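Local coordinates for protein mannan endo-1,4-beta-mannosidase (Bacillus subtilis, PDB 3CBW) that hydrolyses internal beta-1,4-mannosidic linkages of mannan, galactomannan and glucomannan, as a family 26 glycoside hydrolase engaged in glucomannan degradation, at residues L33-G44 with Y323-I334; S50-A59 with D92-Y102. The protein carries 3 engineered substitutions. One frame throughout, in Å; residues are numbered along the deposited sequence.

Contact 1. Residues L33-G44 with Y323-I334; sequences LPNRTENRVLSG and YHDSWTLNKGEI
Arg-40 lies flat along the indole of Trp-327, the two side chains running side by side in the same direction. Arg-40 CZ lies over the face of the Trp-327 six-membered ring, 3.8 Å from its centroid, a cation-pi contact; the guanidinium and ring planes differ by only 11°, so it is also a flat stack. Nearer the backbone, Arg-40 CD sits 3.7 Å from the centroid of the Trp-327 six-membered ring, a CH-pi contact over the face. The bend at chi3 (-78°) turns the guanidinium along the indole, and its NH2 is bonded to the carbonyl of Pro-299. Val-41 CG2 approaches the edge of the tryptophan.

Next to this stack the backbones pair in parallel, Val-41 with Thr-328 and Leu-42 with Leu-329. The short strand 328-329 thereby attaches to the start of strand 41-49, which belongs to the TIM barrel of the GH26 fold and also pairs with strands 72-79 and 301-306. The carbonyl O of Trp-327 takes two donors from opposite faces of its plane, Arg-40 N at 2.8 Å and Val-41 N at 2.9 Å.

Leu-329 and Leu-42 point the same way, with CD2 of the former 4.0 Å from CG of the latter; Trp-29 of helix 21-32 packs against both. Farther along, Ser-43 OG donates to a lone pair of Asn-330 OD1 (2.7 Å), in the carbonyl plane. The same amide is held at its other end, where Asn-330 ND2 donates to Tyr-323 O at 2.9 Å, with that oxygen only 2° out of the amide plane.

Contact 2. Residues S50-A59 with D92-Y102; sequences SHDTFSMAEA and DVSCNGDLMSY
In the TIM barrel of this GH26 enzyme, the loop leading from strand 41-49 to helix 57-66 meets the Asx turn at Asp-92 and the first turns of helix 96-104, beginning with Ser-50 against Asp-92 and Cys-95. Ser-50 OG donates to the anti lone pair of Asp-92 OD2 at 2.7 Å and accepts from Cys-95 N at 3.1 Å. With OG anti to the backbone N (chi1 -167°), the hydroxyl projects between these two partners. Asp-92 OD2 is gripped by three donors: Ser-94 OG donates to the syn lone pair of Asp-92 OD2 at 2.7 Å, and Ser-94 N, which closes the Asx turn, comes from above the carboxylate plane.

Cys-95 CB then lies over one face of Phe-54, 3.7 Å from the ring centroid and 16° off the normal. Cys-95 SG stands farther off above the same face, 5.0 Å from the Phe-54 centroid, and is joined to Cys-75 by a disulfide that ties this turn to strand 72-79. At the Phe-54 edge, CE2 approaches Asp-98 OD2 at 3.4 Å, with ring and carboxylate planes 33° apart.

Met-56 and Asp-98 run past each other in opposite directions, SD of Met-56 meeting CG and CB of Asp-98. Bends at chi2 and chi3 carry Met-56 CE to the edge of Tyr-102, 3.7 Å from CD2, while Tyr-102 OH is hydrogen-bonded to Pro-70 O. The Phe-54 side chain is about 8 Å from that of Asn-308, which by similarity binds substrate, so the contact probably lies near the cleft.

Contact 2 is nested within the loop that contact 1 closes: 33-44 comes first, then 50-59, 92-102 and finally 323-334. Strand 41-49 links them directly, because contact 1 holds its beginning, where strand 328-329 pairs with it, and the first segment of contact 2 starts just past its end. Their centres lie about 23 Å apart, yet they touch where Lys-331 NZ comes 3.5 Å from Tyr-102 CE2, in a cation-pi arrangement. Contact 1 thus joins the C-terminal part of the chain to the first barrel strand, whereas contact 2 connects the following loop with helix 96-104. All four segments belong to the one GH26 catalytic domain.

Contact 1. Residues L33-G44 with Y323-I334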
loop_
_atom_site.group_PDB
_atom_site.type_symbol
_atom_site.label_atom_id
_atom_site.label_comp_id
_atom_site.label_asym_id
_atom_site.label_seq_id
_atom_site.Cartn_x
_atom_site.Cartn_y
_atom_site.Cartn_z
ATOM N N LEU A 33 -1.860 -17.118 5.092
ATOM C CA LEU A 33 -0.567 -17.115 5.777
ATOM C C LEU A 33 -0.648 -17.253 7.306
ATOM O O LEU A 33 0.171 -17.972 7.878
ATOM C CB LEU A 33 0.259 -15.883 5.389
ATOM C CG LEU A 33 0.791 -15.903 3.949
ATOM C CD1 LEU A 33 1.349 -14.546 3.579
ATOM C CD2 LEU A 33 1.854 -17.002 3.740
ATOM N N PRO A 34 -1.603 -16.570 7.979
ATOM C CA PRO A 34 -1.611 -16.688 9.452
ATOM C C PRO A 34 -1.934 -18.080 10.002
ATOM O O PRO A 34 -1.807 -18.298 11.207
ATOM C CB PRO A 34 -2.688 -15.680 9.872
ATOM C CG PRO A 34 -2.752 -14.699 8.721
ATOM C CD PRO A 34 -2.621 -15.602 7.529
ATOM N N ASN A 35 -2.340 -19.012 9.145
ATOM C CA ASN A 35 -2.547 -20.400 9.575
ATOM C C ASN A 35 -1.253 -21.201 9.684
ATOM O O ASN A 35 -1.248 -22.302 10.235
ATOM C CB ASN A 35 -3.512 -21.109 8.631
ATOM C CG ASN A 35 -4.876 -20.453 8.589
ATOM O OD1 ASN A 35 -5.319 -19.837 9.559
ATOM N ND2 ASN A 35 -5.554 -20.585 7.461
ATOM N N ARG A 36 -0.160 -20.658 9.158
ATOM C CA ARG A 36 1.136 -21.325 9.207
ATOM C C ARG A 36 1.765 -21.180 10.581
ATOM O O ARG A 36 1.340 -20.341 11.378
ATOM C CB ARG A 36 2.086 -20.730 8.167
ATOM C CG ARG A 36 1.666 -20.940 6.730
ATOM C CD ARG A 36 2.613 -20.187 5.830
ATOM N NE ARG A 36 2.481 -20.629 4.446
ATOM C CZ ARG A 36 3.407 -20.427 3.515
ATOM N NH1 ARG A 36 4.517 -19.752 3.807
ATOM N NH2 ARG A 36 3.215 -20.888 2.283
ATOM N N THR A 37 2.803 -21.975 10.820
ATOM C CA THR A 37 3.579 -21.882 12.056
ATOM C C THR A 37 4.858 -21.064 11.875
ATOM O O THR A 37 5.490 -20.670 12.859
ATOM C CB THR A 37 3.948 -23.280 12.596
ATOM O OG1 THR A 37 4.661 -24.010 11.592
ATOM C CG2 THR A 37 2.701 -24.040 12.984
ATOM N N GLU A 38 5.249 -20.837 10.621
ATOM C CA GLU A 38 6.425 -20.037 10.289
ATOM C C GLU A 38 6.202 -19.461 8.901
ATOM O O GLU A 38 5.221 -19.827 8.250
ATOM C CB GLU A 38 7.700 -20.893 10.331
ATOM C CG GLU A 38 7.796 -21.980 9.271
ATOM C CD GLU A 38 9.036 -22.833 9.452
ATOM O OE1 GLU A 38 9.982 -22.704 8.642
ATOM O OE2 GLU A 38 9.072 -23.620 10.424
ATOM N N ASN A 39 7.094 -18.580 8.446
ATOM C CA ASN A 39 6.992 -18.010 7.089
ATOM C C ASN A 39 5.588 -17.479 6.817
ATOM O O ASN A 39 4.929 -17.858 5.846
ATOM C CB ASN A 39 7.358 -19.057 6.023
ATOM C CG ASN A 39 8.859 -19.179 5.789
ATOM O OD1 ASN A 39 9.292 -19.574 4.704
ATOM N ND2 ASN A 39 9.654 -18.844 6.789
ATOM N N ARG A 40 5.139 -16.584 7.686
ATOM C CA ARG A 40 3.745 -16.147 7.685
ATOM C C ARG A 40 3.555 -14.633 7.619
ATOM O O ARG A 40 2.420 -14.155 7.620
ATOM C CB ARG A 40 2.991 -16.741 8.876
ATOM C CG ARG A 40 3.655 -16.535 10.213
ATOM C CD ARG A 40 2.858 -17.224 11.300
ATOM N NE ARG A 40 1.680 -16.457 11.672
ATOM C CZ ARG A 40 0.824 -16.813 12.622
ATOM N NH1 ARG A 40 0.982 -17.969 13.260
ATOM N NH2 ARG A 40 -0.182 -16.014 12.935
ATOM N N VAL A 41 4.660 -13.890 7.560
ATOM C CA VAL A 41 4.614 -12.434 7.420
ATOM C C VAL A 41 5.602 -12.044 6.337
ATOM O O VAL A 41 6.814 -12.210 6.518
ATOM C CB VAL A 41 4.987 -11.689 8.734
ATOM C CG1 VAL A 41 4.861 -10.183 8.541
ATOM C CG2 VAL A 41 4.118 -12.124 9.890
ATOM N N LEU A 42 5.102 -11.546 5.207
ATOM C CA LEU A 42 6.000 -11.092 4.155
ATOM C C LEU A 42 6.748 -9.836 4.581
ATOM O O LEU A 42 6.149 -8.898 5.095
ATOM C CB LEU A 42 5.247 -10.801 2.858
ATOM C CG LEU A 42 5.051 -11.974 1.899
ATOM C CD1 LEU A 42 4.151 -13.026 2.511
ATOM C CD2 LEU A 42 4.465 -11.494 0.590
ATOM N N SER A 43 8.052 -9.809 4.345
ATOM C CA SER A 43 8.814 -8.574 4.470
ATOM C C SER A 43 8.538 -7.664 3.277
ATOM O O SER A 43 8.078 -8.109 2.220
ATOM C CB SER A 43 10.296 -8.896 4.575
ATOM O OG SER A 43 10.698 -9.610 3.420
ATOM N N GLY A 44 8.835 -6.388 3.449
ATOM C CA GLY A 44 8.558 -5.412 2.415
ATOM C C GLY A 44 9.368 -4.172 2.633
ATOM O O GLY A 44 9.704 -3.810 3.768
ATOM N N TYR A 323 14.692 -9.945 9.563
ATOM C CA TYR A 323 14.725 -10.693 8.318
ATOM C C TYR A 323 14.950 -12.187 8.513
ATOM O O TYR A 323 14.555 -12.985 7.668
ATOM C CB TYR A 323 15.703 -10.048 7.322
ATOM C CG TYR A 323 15.012 -8.995 6.497
ATOM C CD1 TYR A 323 14.835 -7.692 6.971
ATOM C CD2 TYR A 323 14.489 -9.324 5.249
ATOM C CE1 TYR A 323 14.160 -6.748 6.208
ATOM C CE2 TYR A 323 13.815 -8.399 4.490
ATOM C CZ TYR A 323 13.650 -7.111 4.968
ATOM O OH TYR A 323 12.979 -6.202 4.185
ATOM N N HIS A 324 15.549 -12.566 9.642
ATOM C CA HIS A 324 15.825 -13.977 9.911
ATOM C C HIS A 324 14.833 -14.625 10.856
ATOM O O HIS A 324 14.939 -15.821 11.124
ATOM C CB HIS A 324 17.260 -14.170 10.412
ATOM C CG HIS A 324 18.288 -13.836 9.380
ATOM N ND1 HIS A 324 18.707 -14.742 8.431
ATOM C CD2 HIS A 324 18.951 -12.685 9.122
ATOM C CE1 HIS A 324 19.602 -14.169 7.646
ATOM N NE2 HIS A 324 19.773 -12.923 8.048
ATOM N N ASP A 325 13.869 -13.856 11.356
ATOM C CA ASP A 325 12.856 -14.420 12.238
ATOM C C ASP A 325 12.137 -15.555 11.516
ATOM O O ASP A 325 11.890 -15.465 10.312
ATOM C CB ASP A 325 11.851 -13.358 12.664
ATOM C CG ASP A 325 11.003 -13.816 13.828
ATOM O OD1 ASP A 325 10.032 -14.564 13.595
ATOM O OD2 ASP A 325 11.335 -13.473 14.992
ATOM N N SER A 326 11.795 -16.617 12.238
ATOM C CA SER A 326 11.110 -17.758 11.622
ATOM C C SER A 326 9.781 -17.352 10.967
ATOM O O SER A 326 9.331 -17.997 10.033
ATOM C CB SER A 326 10.881 -18.881 12.627
ATOM O OG SER A 326 10.024 -18.450 13.649
ATOM N N TRP A 327 9.159 -16.286 11.461
ATOM C CA TRP A 327 7.900 -15.812 10.881
ATOM C C TRP A 327 8.048 -15.069 9.562
ATOM O O TRP A 327 7.080 -14.983 8.806
ATOM C CB TRP A 327 7.179 -14.910 11.867
ATOM C CG TRP A 327 6.424 -15.630 12.944
ATOM C CD1 TRP A 327 6.822 -16.736 13.646
ATOM C CD2 TRP A 327 5.138 -15.272 13.451
ATOM N NE1 TRP A 327 5.849 -17.088 14.554
ATOM C CE2 TRP A 327 4.810 -16.200 14.462
ATOM C CE3 TRP A 327 4.230 -14.247 13.152
ATOM C CZ2 TRP A 327 3.600 -16.145 15.169
ATOM C CZ3 TRP A 327 3.031 -14.192 13.852
ATOM C CH2 TRP A 327 2.730 -15.132 14.858
ATOM N N THR A 328 9.228 -14.525 9.296
ATOM C CA THR A 328 9.388 -13.614 8.162
ATOM C C THR A 328 9.596 -14.374 6.855
ATOM O O THR A 328 10.459 -15.244 6.757
ATOM C CB THR A 328 10.532 -12.638 8.439
ATOM O OG1 THR A 328 10.277 -11.986 9.684
ATOM C CG2 THR A 328 10.640 -11.589 7.340
ATOM N N LEU A 329 8.791 -14.031 5.854
ATOM C CA LEU A 329 8.876 -14.626 4.538
ATOM C C LEU A 329 9.482 -13.601 3.584
ATOM O O LEU A 329 8.939 -12.503 3.405
ATOM C CB LEU A 329 7.472 -15.047 4.106
ATOM C CG LEU A 329 7.314 -15.913 2.862
ATOM C CD1 LEU A 329 5.975 -16.643 2.881
ATOM C CD2 LEU A 329 7.482 -15.111 1.571
ATOM N N ASN A 330 10.602 -13.969 2.964
ATOM C CA ASN A 330 11.372 -13.057 2.133
ATOM C C ASN A 330 11.273 -13.399 0.650
ATOM O O ASN A 330 10.655 -14.400 0.271
ATOM C CB ASN A 330 12.823 -13.039 2.618
ATOM C CG ASN A 330 12.928 -12.538 4.038
ATOM O OD1 ASN A 330 12.303 -11.543 4.396
ATOM N ND2 ASN A 330 13.689 -13.231 4.864
ATOM N N LYS A 331 11.838 -12.535 -0.188
ATOM C CA LYS A 331 11.854 -12.757 -1.624
ATOM C C LYS A 331 12.382 -14.159 -1.915
ATOM O O LYS A 331 13.392 -14.579 -1.342
ATOM C CB LYS A 331 12.749 -11.715 -2.293
ATOM C CG LYS A 331 12.577 -11.619 -3.801
ATOM C CD LYS A 331 13.645 -10.722 -4.418
ATOM C CE LYS A 331 13.356 -10.421 -5.893
ATOM N NZ LYS A 331 14.515 -9.707 -6.519
ATOM N N GLY A 332 11.683 -14.870 -2.792
ATOM C CA GLY A 332 12.063 -16.238 -3.166
ATOM C C GLY A 332 11.346 -17.319 -2.371
ATOM O O GLY A 332 11.533 -18.514 -2.643
ATOM N N GLU A 333 10.540 -16.926 -1.382
ATOM C CA GLU A 333 9.844 -17.886 -0.509
ATOM C C GLU A 333 8.329 -17.942 -0.743
ATOM O O GLU A 333 7.595 -18.537 0.050
ATOM C CB GLU A 333 10.155 -17.606 0.963
ATOM C CG GLU A 333 11.626 -17.711 1.309
ATOM C CD GLU A 333 11.865 -17.678 2.807
ATOM O OE1 GLU A 333 11.625 -16.628 3.432
ATOM O OE2 GLU A 333 12.287 -18.716 3.369
ATOM N N ILE A 334 7.865 -17.350 -1.835
ATOM C CA ILE A 334 6.451 -17.415 -2.211
ATOM C C ILE A 334 6.253 -18.714 -2.984
ATOM O O ILE A 334 5.419 -19.543 -2.621
ATOM C CB ILE A 334 6.012 -16.189 -3.049
ATOM C CG1 ILE A 334 6.237 -14.903 -2.241
ATOM C CG2 ILE A 334 4.553 -16.307 -3.458
ATOM C CD1 ILE A 334 6.030 -13.614 -3.023
HETATM O O HOH W 1 7.040 -19.850 2.432
HETATM O O HOH W 2 7.956 -20.101 14.016
HETATM O O HOH W 3 11.236 -19.954 8.896
HETATM O O HOH W 4 12.036 -17.364 5.993
HETATM O O HOH W 5 12.251 -3.718 4.931
#

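Contact 2. Residues S50-A59 with D92-Y102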
loop_
_atom_site.group_PDB
_atom_site.type_symbol
_atom_site.label_atom_id
_atom_site.label_comp_id
_atom_site.label_asym_id
_atom_site.label_seq_id
_atom_site.Cartn_x
_atom_site.Cartn_y
_atom_site.Cartn_z
ATOM N N SER A 50 8.792 6.941 -8.523
ATOM C CA SER A 50 9.229 6.656 -9.895
ATOM C C SER A 50 9.946 7.858 -10.535
ATOM O O SER A 50 9.517 9.005 -10.380
ATOM C CB SER A 50 8.030 6.230 -10.733
ATOM O OG SER A 50 8.451 5.657 -11.959
ATOM N N HIS A 51 11.037 7.556 -11.249
ATOM C CA HIS A 51 11.970 8.546 -11.820
ATOM C C HIS A 51 12.203 9.753 -10.914
ATOM O O HIS A 51 11.962 10.901 -11.284
ATOM C CB HIS A 51 11.565 9.000 -13.214
ATOM C CG HIS A 51 12.681 9.676 -13.947
ATOM N ND1 HIS A 51 12.727 11.041 -14.143
ATOM C CD2 HIS A 51 13.827 9.179 -14.469
ATOM C CE1 HIS A 51 13.840 11.349 -14.788
ATOM N NE2 HIS A 51 14.530 10.239 -14.988
ATOM N N ASP A 52 12.680 9.468 -9.718
ATOM C CA ASP A 52 12.929 10.503 -8.730
ATOM C C ASP A 52 13.842 9.875 -7.698
ATOM O O ASP A 52 15.027 10.227 -7.607
ATOM C CB ASP A 52 11.612 11.016 -8.112
ATOM C CG ASP A 52 11.840 11.939 -6.931
ATOM O OD1 ASP A 52 12.909 12.581 -6.841
ATOM O OD2 ASP A 52 10.944 12.009 -6.069
ATOM N N THR A 53 13.303 8.931 -6.925
ATOM C CA THR A 53 14.106 8.211 -5.946
ATOM C C THR A 53 13.988 6.692 -6.080
ATOM O O THR A 53 14.751 5.967 -5.445
ATOM C CB THR A 53 13.732 8.587 -4.503
ATOM O OG1 THR A 53 12.345 8.282 -4.274
ATOM C CG2 THR A 53 14.011 10.069 -4.227
ATOM N N PHE A 54 13.041 6.198 -6.880
ATOM C CA PHE A 54 12.892 4.754 -7.020
ATOM C C PHE A 54 14.163 4.128 -7.585
ATOM O O PHE A 54 14.713 4.613 -8.574
ATOM C CB PHE A 54 11.732 4.346 -7.917
ATOM C CG PHE A 54 11.585 2.857 -8.005
ATOM C CD1 PHE A 54 10.886 2.165 -7.026
ATOM C CD2 PHE A 54 12.225 2.130 -9.012
ATOM C CE1 PHE A 54 10.788 0.782 -7.075
ATOM C CE2 PHE A 54 12.128 0.744 -9.065
ATOM C CZ PHE A 54 11.410 0.076 -8.099
ATOM N N SER A 55 14.600 3.036 -6.975
ATOM C CA SER A 55 15.691 2.251 -7.527
ATOM C C SER A 55 15.714 0.925 -6.798
ATOM O O SER A 55 14.922 0.695 -5.885
ATOM C CB SER A 55 17.016 2.975 -7.330
ATOM O OG SER A 55 17.355 2.975 -5.966
ATOM N N MET A 56 16.643 0.061 -7.179
ATOM C CA MET A 56 16.823 -1.198 -6.474
ATOM C C MET A 56 17.749 -1.066 -5.276
ATOM O O MET A 56 17.993 -2.050 -4.587
ATOM C CB MET A 56 17.324 -2.272 -7.439
ATOM C CG MET A 56 16.336 -2.552 -8.584
ATOM S SD MET A 56 14.588 -2.834 -8.076
ATOM C CE MET A 56 14.811 -4.250 -7.030
ATOM N N ALA A 57 18.224 0.156 -5.003
ATOM C CA ALA A 57 19.187 0.374 -3.925
ATOM C C ALA A 57 18.670 -0.078 -2.563
ATOM O O ALA A 57 19.394 -0.698 -1.790
ATOM C CB ALA A 57 19.632 1.847 -3.861
ATOM N N GLU A 58 17.410 0.236 -2.267
ATOM C CA GLU A 58 16.819 -0.177 -0.997
ATOM C C GLU A 58 16.808 -1.706 -0.831
ATOM O O GLU A 58 17.240 -2.210 0.196
ATOM C CB GLU A 58 15.418 0.439 -0.820
ATOM C CG GLU A 58 14.695 0.036 0.471
ATOM C CD GLU A 58 15.399 0.502 1.747
ATOM O OE1 GLU A 58 16.261 1.414 1.694
ATOM O OE2 GLU A 58 15.070 -0.034 2.827
ATOM N N ALA A 59 16.349 -2.435 -1.846
ATOM C CA ALA A 59 16.394 -3.900 -1.805
ATOM C C ALA A 59 17.823 -4.410 -1.653
ATOM O O ALA A 59 18.082 -5.323 -0.877
ATOM C CB ALA A 59 15.756 -4.491 -3.050
ATOM N N ASP A 92 4.644 9.222 -13.003
ATOM C CA ASP A 92 5.689 8.548 -13.787
ATOM C C ASP A 92 5.600 7.057 -13.490
ATOM O O ASP A 92 5.437 6.676 -12.337
ATOM C CB ASP A 92 7.073 9.104 -13.412
ATOM C CG ASP A 92 8.201 8.521 -14.257
ATOM O OD1 ASP A 92 8.698 9.230 -15.162
ATOM O OD2 ASP A 92 8.616 7.362 -14.015
ATOM N N VAL A 93 5.701 6.224 -14.521
ATOM C CA VAL A 93 5.508 4.781 -14.357
ATOM C C VAL A 93 6.742 3.962 -14.747
ATOM O O VAL A 93 6.668 2.742 -14.882
ATOM C CB VAL A 93 4.247 4.275 -15.103
ATOM C CG1 VAL A 93 3.028 5.071 -14.691
ATOM C CG2 VAL A 93 4.435 4.337 -16.632
ATOM N N SER A 94 7.885 4.625 -14.871
ATOM C CA SER A 94 9.115 3.961 -15.319
ATOM C C SER A 94 9.644 2.883 -14.365
ATOM O O SER A 94 10.475 2.074 -14.774
ATOM C CB SER A 94 10.208 4.986 -15.634
ATOM O OG SER A 94 10.637 5.669 -14.477
ATOM N N CYS A 95 9.180 2.871 -13.114
ATOM C CA CYS A 95 9.550 1.817 -12.167
ATOM C C CYS A 95 8.948 0.459 -12.547
ATOM O O CYS A 95 9.335 -0.557 -11.986
ATOM C CB CYS A 95 9.120 2.194 -10.751
ATOM S SG CYS A 95 7.302 2.362 -10.522
ATOM N N ASN A 96 8.014 0.440 -13.497
ATOM C CA ASN A 96 7.316 -0.791 -13.882
ATOM C C ASN A 96 8.228 -1.962 -14.205
ATOM O O ASN A 96 7.979 -3.073 -13.762
ATOM C CB ASN A 96 6.412 -0.552 -15.080
ATOM C CG ASN A 96 5.052 -0.015 -14.698
ATOM O OD1 ASN A 96 4.699 0.065 -13.526
ATOM N ND2 ASN A 96 4.265 0.331 -15.703
ATOM N N GLY A 97 9.272 -1.731 -15.000
ATOM C CA GLY A 97 10.186 -2.814 -15.373
ATOM C C GLY A 97 10.713 -3.553 -14.150
ATOM O O GLY A 97 10.691 -4.787 -14.092
ATOM N N ASP A 98 11.183 -2.794 -13.163
ATOM C CA ASP A 98 11.704 -3.357 -11.922
ATOM C C ASP A 98 10.635 -4.085 -11.114
ATOM O O ASP A 98 10.920 -5.105 -10.483
ATOM C CB ASP A 98 12.375 -2.277 -11.081
ATOM C CG ASP A 98 13.748 -1.898 -11.614
ATOM O OD1 ASP A 98 14.392 -2.724 -12.297
ATOM O OD2 ASP A 98 14.191 -0.768 -11.349
ATOM N N LEU A 99 9.404 -3.580 -11.149
ATOM C CA LEU A 99 8.318 -4.258 -10.447
ATOM C C LEU A 99 7.992 -5.608 -11.084
ATOM O O LEU A 99 7.781 -6.600 -10.385
ATOM C CB LEU A 99 7.084 -3.372 -10.413
ATOM C CG LEU A 99 7.180 -2.019 -9.702
ATOM C CD1 LEU A 99 5.843 -1.310 -9.740
ATOM C CD2 LEU A 99 7.679 -2.138 -8.266
ATOM N N MET A 100 7.940 -5.636 -12.412
ATOM C CA MET A 100 7.707 -6.885 -13.133
ATOM C C MET A 100 8.826 -7.888 -12.878
ATOM O O MET A 100 8.573 -9.068 -12.633
ATOM C CB MET A 100 7.562 -6.608 -14.629
ATOM C CG MET A 100 6.379 -5.700 -14.978
ATOM S SD MET A 100 6.138 -5.315 -16.741
ATOM C CE MET A 100 7.690 -5.988 -17.368
ATOM N N SER A 101 10.061 -7.405 -12.883
ATOM C CA SER A 101 11.206 -8.260 -12.612
ATOM C C SER A 101 11.172 -8.792 -11.191
ATOM O O SER A 101 11.576 -9.932 -10.938
ATOM C CB SER A 101 12.506 -7.501 -12.845
ATOM O OG SER A 101 12.627 -7.100 -14.197
ATOM N N TYR A 102 10.676 -7.971 -10.264
ATOM C CA TYR A 102 10.598 -8.399 -8.871
ATOM C C TYR A 102 9.667 -9.592 -8.729
ATOM O O TYR A 102 10.002 -10.566 -8.033
ATOM C CB TYR A 102 10.167 -7.254 -7.937
ATOM C CG TYR A 102 10.875 -7.309 -6.601
ATOM C CD1 TYR A 102 10.263 -7.853 -5.477
ATOM C CD2 TYR A 102 12.177 -6.833 -6.472
ATOM C CE1 TYR A 102 10.930 -7.924 -4.264
ATOM C CE2 TYR A 102 12.849 -6.887 -5.259
ATOM C CZ TYR A 102 12.218 -7.431 -4.156
ATOM O OH TYR A 102 12.912 -7.493 -2.972
HETATM O O HOH W 6 11.635 4.764 -11.765
#